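Local coordinates for protein YgiW (Escherichia coli, PDB 1NNX) that is of unknown function but is a small periplasmic protein of the bacterial OB-fold (BOF) family, at residues Y55-A60 with I64-D69. Numbering follows the deposited sequence. Where two conformers were deposited one is given.
Sequences YVFKDA and INVDID
Y55 and F57 on one strand and V66 and I64 on the next interlock along one face of a β-hairpin, the 54-59/62-67 hairpin of this bacterial OB fold, and illustrate how a side chain of one strand can fill a hollow between neighbours on its partner. The frame is antiparallel pairing: Y55 with V66 and F57 with I64 are hydrogen-bonded pairs, joined by four backbone bonds such as V66 N to Y55 O (2.8 Å), and V56 with N65 is the non-hydrogen-bonded pair between them. On the inner face V66 is the bump. Its two methyls fork towards alternate residues of the partner strand: CG1 presses on F57 CB at 3.6 Å, while CG2 lies against Y55 CB at 3.9 Å, so the valine fills the notch between the two aromatic residues. F57 sends its ring away from the hairpin, towards L42, I46, V84 and I86, because CG stands opposite the backbone N (chi1 -180°); a looser contact, CD2 to I64 CG2 at 4.1 Å, remains where the two side chains slant past each other. Y55 turns the other way, its CG beside the backbone N (chi1 -57°), and reaches along the 64-69 segment past V66 to I68. There the CE2 corner of the ring comes up to I68 CB at 3.9 Å, the two side chains crossing nearly at right angles in the I68 conformer given here (a second was deposited), and W73 meets the tyrosine ring edge-to-face. On the other face, partly exposed, the contact is slighter: V56 CG2 sits 3.8 Å from N65 OD1, a methyl against an amide oxygen. Beyond the last backbone bond of the ladder, the tyrosine hydroxyl extends the link through solvent: one water, in the plane of the ring, is hydrogen-bonded to Y55 OH (2.7 Å) and donates to I68 O.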
loop_
_atom_site.group_PDB
_atom_site.type_symbol
_atom_site.label_atom_id
_atom_site.label_comp_id
_atom_site.label_asym_id
_atom_site.label_seq_id
_atom_site.Cartn_x
_atom_site.Cartn_y
_atom_site.Cartn_z
ATOM N N TYR A 55 2.347 6.712 5.967
ATOM C CA TYR A 55 1.910 7.632 4.927
ATOM C C TYR A 55 0.491 7.445 4.528
ATOM O O TYR A 55 -0.048 6.378 4.753
ATOM C CB TYR A 55 2.789 7.461 3.675
ATOM C CG TYR A 55 4.292 7.649 3.868
ATOM C CD1 TYR A 55 4.898 8.864 3.530
ATOM C CD2 TYR A 55 5.057 6.632 4.412
ATOM C CE1 TYR A 55 6.300 9.060 3.734
ATOM C CE2 TYR A 55 6.457 6.802 4.623
ATOM C CZ TYR A 55 7.052 8.018 4.281
ATOM O OH TYR A 55 8.409 8.193 4.529
ATOM N N VAL A 56 -0.096 8.476 3.933
ATOM C CA VAL A 56 -1.468 8.336 3.412
ATOM C C VAL A 56 -1.402 8.102 1.895
ATOM O O VAL A 56 -0.750 8.852 1.163
ATOM C CB VAL A 56 -2.305 9.598 3.655
ATOM C CG1 VAL A 56 -3.772 9.410 3.121
ATOM C CG2 VAL A 56 -2.414 9.833 5.227
ATOM N N PHE A 57 -2.039 7.022 1.454
ATOM C CA PHE A 57 -2.079 6.645 0.038
ATOM C C PHE A 57 -3.519 6.850 -0.455
ATOM O O PHE A 57 -4.453 6.398 0.165
ATOM C CB PHE A 57 -1.670 5.182 -0.057
ATOM C CG PHE A 57 -1.660 4.673 -1.457
ATOM C CD1 PHE A 57 -0.586 4.846 -2.304
ATOM C CD2 PHE A 57 -2.766 3.962 -1.911
ATOM C CE1 PHE A 57 -0.600 4.278 -3.609
ATOM C CE2 PHE A 57 -2.767 3.408 -3.200
ATOM C CZ PHE A 57 -1.672 3.577 -4.017
ATOM N N LYS A 58 -3.652 7.501 -1.601
ATOM C CA LYS A 58 -4.981 7.799 -2.169
ATOM C C LYS A 58 -5.106 7.339 -3.606
ATOM O O LYS A 58 -4.204 7.456 -4.396
ATOM C CB LYS A 58 -5.199 9.304 -2.066
ATOM C CG LYS A 58 -6.526 9.850 -2.572
ATOM C CD LYS A 58 -6.466 11.357 -2.503
ATOM C CE LYS A 58 -7.759 12.040 -2.873
ATOM N NZ LYS A 58 -7.670 13.495 -2.553
ATOM N N ASP A 59 -6.251 6.758 -3.890
ATOM C CA ASP A 59 -6.603 6.420 -5.303
ATOM C C ASP A 59 -8.007 6.987 -5.473
ATOM O O ASP A 59 -8.587 7.617 -4.590
ATOM C CB ASP A 59 -6.458 4.942 -5.715
ATOM C CG ASP A 59 -7.504 4.009 -5.187
ATOM O OD1 ASP A 59 -8.452 4.454 -4.512
ATOM O OD2 ASP A 59 -7.369 2.788 -5.487
ATOM N N ALA A 60 -8.572 6.811 -6.675
ATOM C CA ALA A 60 -9.903 7.357 -6.877
ATOM C C ALA A 60 -11.022 6.845 -5.954
ATOM O O ALA A 60 -12.069 7.490 -5.836
ATOM C CB ALA A 60 -10.305 7.095 -8.314
ATOM N N ILE A 64 -5.893 5.153 2.370
ATOM C CA ILE A 64 -5.541 4.137 3.338
ATOM C C ILE A 64 -4.140 4.470 3.804
ATOM O O ILE A 64 -3.314 5.046 3.031
ATOM C CB ILE A 64 -5.578 2.717 2.713
ATOM C CG1 ILE A 64 -5.434 1.660 3.817
ATOM C CG2 ILE A 64 -4.497 2.551 1.586
ATOM C CD1 ILE A 64 -5.679 0.220 3.266
ATOM N N ASN A 65 -3.840 4.092 5.037
ATOM C CA ASN A 65 -2.488 4.357 5.537
ATOM C C ASN A 65 -1.561 3.223 5.085
ATOM O O ASN A 65 -1.983 2.073 5.040
ATOM C CB ASN A 65 -2.490 4.429 7.083
ATOM C CG ASN A 65 -3.271 5.608 7.594
ATOM O OD1 ASN A 65 -3.425 6.630 6.901
ATOM N ND2 ASN A 65 -3.747 5.495 8.852
ATOM N N VAL A 66 -0.329 3.571 4.743
ATOM C CA VAL A 66 0.647 2.592 4.283
ATOM C C VAL A 66 1.967 2.768 5.062
ATOM O O VAL A 66 2.386 3.893 5.404
ATOM C CB VAL A 66 0.900 2.682 2.761
ATOM C CG1 VAL A 66 -0.464 2.456 1.995
ATOM C CG2 VAL A 66 1.473 4.026 2.331
ATOM N N ASP A 67 2.568 1.649 5.409
ATOM C CA ASP A 67 3.864 1.667 6.133
ATOM C C ASP A 67 4.967 1.397 5.138
ATOM O O ASP A 67 5.009 0.326 4.551
ATOM C CB ASP A 67 3.847 0.596 7.232
ATOM C CG ASP A 67 5.209 0.433 7.971
ATOM O OD1 ASP A 67 5.178 -0.143 9.085
ATOM O OD2 ASP A 67 6.287 0.835 7.463
ATOM N N ILE A 68 5.853 2.373 4.955
ATOM C CA ILE A 68 6.971 2.289 3.992
ATOM C C ILE A 68 8.285 2.541 4.749
ATOM O O ILE A 68 8.515 3.655 5.192
ATOM C CB ILE A 68 6.845 3.333 2.913
ATOM C CG1 ILE A 68 5.488 3.186 2.183
ATOM C CG2 ILE A 68 7.950 3.141 1.933
ATOM C CD1 ILE A 68 5.151 4.305 1.213
ATOM N N ASP A 69 9.023 1.470 4.948
ATOM C CA ASP A 69 10.343 1.576 5.637
ATOM C C ASP A 69 11.263 2.368 4.747
ATOM O O ASP A 69 11.185 2.383 3.515
ATOM C CB ASP A 69 10.924 0.186 5.832
ATOM C CG ASP A 69 12.230 0.187 6.668
ATOM O OD1 ASP A 69 12.134 0.188 7.924
ATOM O OD2 ASP A 69 13.342 0.193 6.068
HETATM O O HOH W 1 9.888 5.974 4.888
#